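Local coordinates for protein gluconate kinase (PDB 3LL3) that belongs to the FGGY family of carbohydrate kinases, binds ATP and D-xylulose, and probably phosphorylates a sugar or sugar acid such as gluconate, at residues Y241-C255 with S262-I274. Numbering follows the deposited sequence.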
loop_
_atom_site.group_PDB
_atom_site.type_symbol
_atom_site.label_atom_id
_atom_site.label_comp_id
_atom_site.label_asym_id
_atom_site.label_seq_id
_atom_site.Cartn_x
_atom_site.Cartn_y
_atom_site.Cartn_z
ATOM N N TYR A 241 -27.191 -12.847 17.266
ATOM C CA TYR A 241 -27.315 -13.827 18.333
ATOM C C TYR A 241 -27.625 -15.205 17.780
ATOM O O TYR A 241 -26.990 -16.186 18.153
ATOM C CB TYR A 241 -28.432 -13.422 19.287
ATOM C CG TYR A 241 -28.714 -14.474 20.332
ATOM C CD1 TYR A 241 -27.830 -14.695 21.385
ATOM C CD2 TYR A 241 -29.847 -15.259 20.252
ATOM C CE1 TYR A 241 -28.095 -15.665 22.346
ATOM C CE2 TYR A 241 -30.115 -16.228 21.199
ATOM C CZ TYR A 241 -29.240 -16.424 22.244
ATOM O OH TYR A 241 -29.532 -17.399 23.167
ATOM N N LEU A 242 -28.642 -15.280 16.920
ATOM C CA LEU A 242 -29.069 -16.546 16.360
ATOM C C LEU A 242 -27.973 -17.214 15.509
ATOM O O LEU A 242 -27.802 -18.431 15.573
ATOM C CB LEU A 242 -30.361 -16.371 15.570
ATOM C CG LEU A 242 -31.565 -16.055 16.470
ATOM C CD1 LEU A 242 -32.852 -15.922 15.666
ATOM C CD2 LEU A 242 -31.719 -17.112 17.538
ATOM N N SER A 243 -27.258 -16.423 14.712
ATOM C CA SER A 243 -26.155 -16.934 13.915
ATOM C C SER A 243 -25.063 -17.532 14.798
ATOM O O SER A 243 -24.360 -18.426 14.370
ATOM C CB SER A 243 -25.545 -15.830 13.049
ATOM O OG SER A 243 -26.407 -15.550 11.970
ATOM N N THR A 244 -24.916 -17.010 16.016
ATOM C CA THR A 244 -23.916 -17.507 16.965
ATOM C C THR A 244 -24.338 -18.838 17.615
ATOM O O THR A 244 -23.597 -19.849 17.540
ATOM C CB THR A 244 -23.606 -16.458 18.053
ATOM O OG1 THR A 244 -23.262 -15.219 17.431
ATOM C CG2 THR A 244 -22.438 -16.924 18.928
ATOM N N ILE A 245 -25.513 -18.863 18.246
ATOM C CA ILE A 245 -25.980 -20.134 18.780
ATOM C C ILE A 245 -26.294 -21.129 17.651
ATOM O O ILE A 245 -26.212 -22.329 17.853
ATOM C CB ILE A 245 -27.183 -20.010 19.745
ATOM C CG1 ILE A 245 -28.462 -19.626 18.998
ATOM C CG2 ILE A 245 -26.881 -19.010 20.866
ATOM C CD1 ILE A 245 -29.740 -19.773 19.862
ATOM N N GLY A 246 -26.638 -20.627 16.466
ATOM C CA GLY A 246 -26.904 -21.473 15.306
ATOM C C GLY A 246 -25.700 -22.247 14.754
ATOM O O GLY A 246 -25.861 -23.144 13.897
ATOM N N VAL A 247 -24.505 -21.897 15.223
ATOM C CA VAL A 247 -23.285 -22.641 14.896
ATOM C C VAL A 247 -22.746 -23.327 16.146
ATOM O O VAL A 247 -21.580 -23.729 16.214
ATOM C CB VAL A 247 -22.196 -21.763 14.217
ATOM C CG1 VAL A 247 -22.707 -21.203 12.884
ATOM C CG2 VAL A 247 -21.682 -20.640 15.149
ATOM N N ASN A 248 -23.628 -23.470 17.132
ATOM C CA ASN A 248 -23.314 -24.148 18.389
ATOM C C ASN A 248 -22.241 -23.460 19.216
ATOM O O ASN A 248 -21.536 -24.108 19.986
ATOM C CB ASN A 248 -22.900 -25.597 18.141
ATOM C CG ASN A 248 -23.139 -26.473 19.349
ATOM O OD1 ASN A 248 -23.989 -26.160 20.181
ATOM N ND2 ASN A 248 -22.392 -27.572 19.457
ATOM N N ALA A 249 -22.082 -22.156 19.040
ATOM C CA ALA A 249 -21.135 -21.421 19.875
ATOM C C ALA A 249 -21.896 -20.774 21.016
ATOM O O ALA A 249 -22.138 -19.571 21.008
ATOM C CB ALA A 249 -20.363 -20.382 19.059
ATOM N N ILE A 250 -22.278 -21.579 22.000
ATOM C CA ILE A 250 -23.259 -21.134 23.007
ATOM C C ILE A 250 -22.574 -20.574 24.245
ATOM O O ILE A 250 -23.223 -19.966 25.107
ATOM C CB ILE A 250 -24.204 -22.271 23.416
ATOM C CG1 ILE A 250 -23.402 -23.368 24.110
ATOM C CG2 ILE A 250 -24.916 -22.828 22.191
ATOM C CD1 ILE A 250 -24.223 -24.535 24.548
ATOM N N ASP A 251 -21.260 -20.756 24.326
ATOM C CA ASP A 251 -20.519 -20.242 25.476
ATOM C C ASP A 251 -19.124 -19.759 25.098
ATOM O O ASP A 251 -18.700 -19.883 23.942
ATOM C CB ASP A 251 -20.464 -21.261 26.625
ATOM C CG ASP A 251 -19.811 -22.574 26.223
ATOM O OD1 ASP A 251 -18.793 -22.560 25.491
ATOM O OD2 ASP A 251 -20.328 -23.628 26.655
ATOM N N SER A 252 -18.421 -19.214 26.084
ATOM C CA SER A 252 -17.154 -18.534 25.851
ATOM C C SER A 252 -15.994 -19.447 25.430
ATOM O O SER A 252 -14.941 -18.950 25.036
ATOM C CB SER A 252 -16.755 -17.748 27.096
ATOM O OG SER A 252 -16.615 -18.633 28.192
ATOM N N ASP A 253 -16.175 -20.766 25.527
ATOM C CA ASP A 253 -15.152 -21.707 25.066
ATOM C C ASP A 253 -15.088 -21.701 23.542
ATOM O O ASP A 253 -14.116 -22.176 22.960
ATOM C CB ASP A 253 -15.416 -23.138 25.560
ATOM C CG ASP A 253 -15.124 -23.326 27.051
ATOM O OD1 ASP A 253 -14.273 -22.612 27.617
ATOM O OD2 ASP A 253 -15.755 -24.211 27.666
ATOM N N HIS A 254 -16.132 -21.185 22.903
ATOM C CA HIS A 254 -16.172 -21.064 21.451
ATOM C C HIS A 254 -16.355 -19.609 20.992
ATOM O O HIS A 254 -16.817 -18.760 21.762
ATOM C CB HIS A 254 -17.302 -21.924 20.881
ATOM C CG HIS A 254 -17.026 -23.400 20.910
ATOM N ND1 HIS A 254 -16.930 -24.122 22.081
ATOM C CD2 HIS A 254 -16.868 -24.294 19.905
ATOM C CE1 HIS A 254 -16.705 -25.391 21.796
ATOM N NE2 HIS A 254 -16.664 -25.525 20.482
ATOM N N CYS A 255 -15.961 -19.326 19.750
ATOM C CA CYS A 255 -16.320 -18.078 19.065
ATOM C C CYS A 255 -17.011 -18.468 17.759
ATOM O O CYS A 255 -16.785 -19.560 17.236
ATOM C CB CYS A 255 -15.063 -17.267 18.717
ATOM S SG CYS A 255 -14.228 -16.437 20.105
ATOM N N SER A 262 -19.394 -9.474 3.962
ATOM C CA SER A 262 -18.797 -8.852 5.137
ATOM C C SER A 262 -18.562 -9.957 6.164
ATOM O O SER A 262 -18.947 -11.094 5.937
ATOM C CB SER A 262 -19.708 -7.755 5.690
ATOM O OG SER A 262 -20.972 -8.287 6.099
ATOM N N GLY A 263 -17.930 -9.646 7.285
ATOM C CA GLY A 263 -17.716 -10.652 8.305
ATOM C C GLY A 263 -18.157 -10.261 9.702
ATOM O O GLY A 263 -18.577 -9.130 9.936
ATOM N N ALA A 264 -18.043 -11.203 10.636
ATOM C CA ALA A 264 -18.295 -10.936 12.041
ATOM C C ALA A 264 -17.586 -11.972 12.905
ATOM O O ALA A 264 -17.535 -13.153 12.551
ATOM C CB ALA A 264 -19.790 -10.940 12.323
ATOM N N ILE A 265 -16.996 -11.516 14.008
ATOM C CA ILE A 265 -16.510 -12.403 15.064
ATOM C C ILE A 265 -17.329 -12.185 16.347
ATOM O O ILE A 265 -17.525 -11.043 16.779
ATOM C CB ILE A 265 -14.982 -12.221 15.324
ATOM C CG1 ILE A 265 -14.483 -13.251 16.349
ATOM C CG2 ILE A 265 -14.645 -10.806 15.748
ATOM C CD1 ILE A 265 -14.353 -14.687 15.755
ATOM N N ARG A 266 -17.823 -13.268 16.946
ATOM C CA ARG A 266 -18.690 -13.168 18.118
ATOM C C ARG A 266 -18.484 -14.290 19.125
ATOM O O ARG A 266 -18.048 -15.397 18.782
ATOM C CB ARG A 266 -20.145 -13.246 17.705
ATOM C CG ARG A 266 -20.565 -12.276 16.660
ATOM C CD ARG A 266 -21.981 -12.584 16.266
ATOM N NE ARG A 266 -22.455 -11.736 15.183
ATOM C CZ ARG A 266 -22.674 -12.156 13.939
ATOM N NH1 ARG A 266 -22.461 -13.434 13.604
ATOM N NH2 ARG A 266 -23.123 -11.286 13.030
ATOM N N THR A 267 -18.870 -14.007 20.359
ATOM C CA THR A 267 -18.803 -14.986 21.424
ATOM C C THR A 267 -19.814 -14.613 22.503
ATOM O O THR A 267 -20.209 -13.459 22.605
ATOM C CB THR A 267 -17.372 -15.073 22.008
ATOM O OG1 THR A 267 -17.261 -16.243 22.828
ATOM C CG2 THR A 267 -17.035 -13.814 22.831
ATOM N N ILE A 268 -20.233 -15.586 23.302
ATOM C CA ILE A 268 -21.244 -15.357 24.324
ATOM C C ILE A 268 -20.622 -15.564 25.695
ATOM O O ILE A 268 -19.986 -16.598 25.942
ATOM C CB ILE A 268 -22.434 -16.305 24.111
ATOM C CG1 ILE A 268 -23.173 -15.913 22.825
ATOM C CG2 ILE A 268 -23.365 -16.301 25.327
ATOM C CD1 ILE A 268 -24.210 -16.899 22.371
ATOM N N VAL A 269 -20.785 -14.570 26.570
ATOM C CA VAL A 269 -20.173 -14.596 27.900
ATOM C C VAL A 269 -21.257 -14.496 28.970
ATOM O O VAL A 269 -22.409 -14.162 28.654
ATOM C CB VAL A 269 -19.128 -13.463 28.075
ATOM C CG1 VAL A 269 -17.974 -13.677 27.128
ATOM C CG2 VAL A 269 -19.769 -12.096 27.802
ATOM N N ASP A 270 -20.917 -14.787 30.225
ATOM C CA ASP A 270 -21.966 -14.874 31.259
ATOM C C ASP A 270 -22.259 -13.573 32.004
ATOM O O ASP A 270 -23.110 -13.541 32.892
ATOM C CB ASP A 270 -21.708 -16.005 32.257
ATOM C CG ASP A 270 -20.364 -15.892 32.946
ATOM O OD1 ASP A 270 -19.718 -14.826 32.882
ATOM O OD2 ASP A 270 -19.943 -16.893 33.558
ATOM N N GLN A 271 -21.563 -12.505 31.650
ATOM C CA GLN A 271 -21.843 -11.216 32.260
ATOM C C GLN A 271 -21.560 -10.066 31.296
ATOM O O GLN A 271 -20.851 -10.247 30.299
ATOM C CB GLN A 271 -21.069 -11.068 33.582
ATOM C CG GLN A 271 -19.560 -11.165 33.474
ATOM C CD GLN A 271 -18.887 -11.353 34.833
ATOM O OE1 GLN A 271 -19.558 -11.636 35.832
ATOM N NE2 GLN A 271 -17.560 -11.205 34.874
ATOM N N PRO A 272 -22.123 -8.874 31.582
ATOM C CA PRO A 272 -21.800 -7.745 30.711
ATOM C C PRO A 272 -20.299 -7.580 30.738
ATOM O O PRO A 272 -19.659 -7.786 31.770
ATOM C CB PRO A 272 -22.454 -6.542 31.398
ATOM C CG PRO A 272 -23.451 -7.104 32.349
ATOM C CD PRO A 272 -22.984 -8.496 32.714
ATOM N N LYS A 273 -19.719 -7.253 29.601
ATOM C CA LYS A 273 -18.317 -6.976 29.592
ATOM C C LYS A 273 -18.146 -6.005 28.470
ATOM O O LYS A 273 -18.585 -6.248 27.347
ATOM C CB LYS A 273 -17.491 -8.244 29.367
ATOM C CG LYS A 273 -15.998 -7.937 29.202
ATOM C CD LYS A 273 -15.196 -9.147 28.684
ATOM C CE LYS A 273 -13.746 -8.728 28.404
ATOM N NZ LYS A 273 -12.927 -9.819 27.795
ATOM N N ILE A 274 -17.564 -4.866 28.786
ATOM C CA ILE A 274 -17.386 -3.861 27.778
ATOM C C ILE A 274 -15.927 -3.580 27.660
ATOM O O ILE A 274 -15.145 -3.852 28.574
ATOM C CB ILE A 274 -18.165 -2.575 28.113
ATOM C CG1 ILE A 274 -17.819 -2.097 29.522
ATOM C CG2 ILE A 274 -19.651 -2.819 27.980
ATOM C CD1 ILE A 274 -18.336 -0.708 29.821
HETATM O O HOH W 1 -19.883 -18.157 22.108
HETATM O O HOH W 2 -14.938 -16.364 24.108
#
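Ile268 reaches from strand 263-269 to the end of helix 239-245, at the open end of the antiparallel beta hairpin 254-259/263-269 in the C-terminal domain of this actin-like ATPase fold. Its CD1 lies 3.7 Å from Ile245 CG2 and also meets Thr244 CG2 and Tyr241 CE1, an unbranched apolar arm, CG1 to CD1, suited to a nest of methyls and ring carbon. Beside it, Thr244 OG1 sits 3.2 Å from Arg266 CD; with OG1 opposite the carbonyl carbon (chi1 -53°), the hydroxyl bonds back to Gly240 O while CG2 faces Ile268. Arg266, extended from CG to NE, runs past Ser243 and touches the bound D-xylulose, and Ala264 CB lies over one face of its guanidinium, offset toward the rim.

Where the hairpin opens, Thr267 OG1 donates to His254 O (2.8 Å), in the carbonyl plane. Threonine suits this place because its hydroxyl also accepts from a water held by Ser252 O, while CB packs against Cys255 SG. A valine here would probably leave His254 O without this donor and the water without one of its acceptors.

Farther out, a Schellman motif with Asn248 at C-prime ends the helix, and an Asx turn at Asp251 shapes the return into strand 254-259. A second water joins these loops to the strand, accepting from Ile268 N at 2.9 Å and lying within hydrogen-bonding distance of Asp251 O (2.8 Å) and Ala249 O.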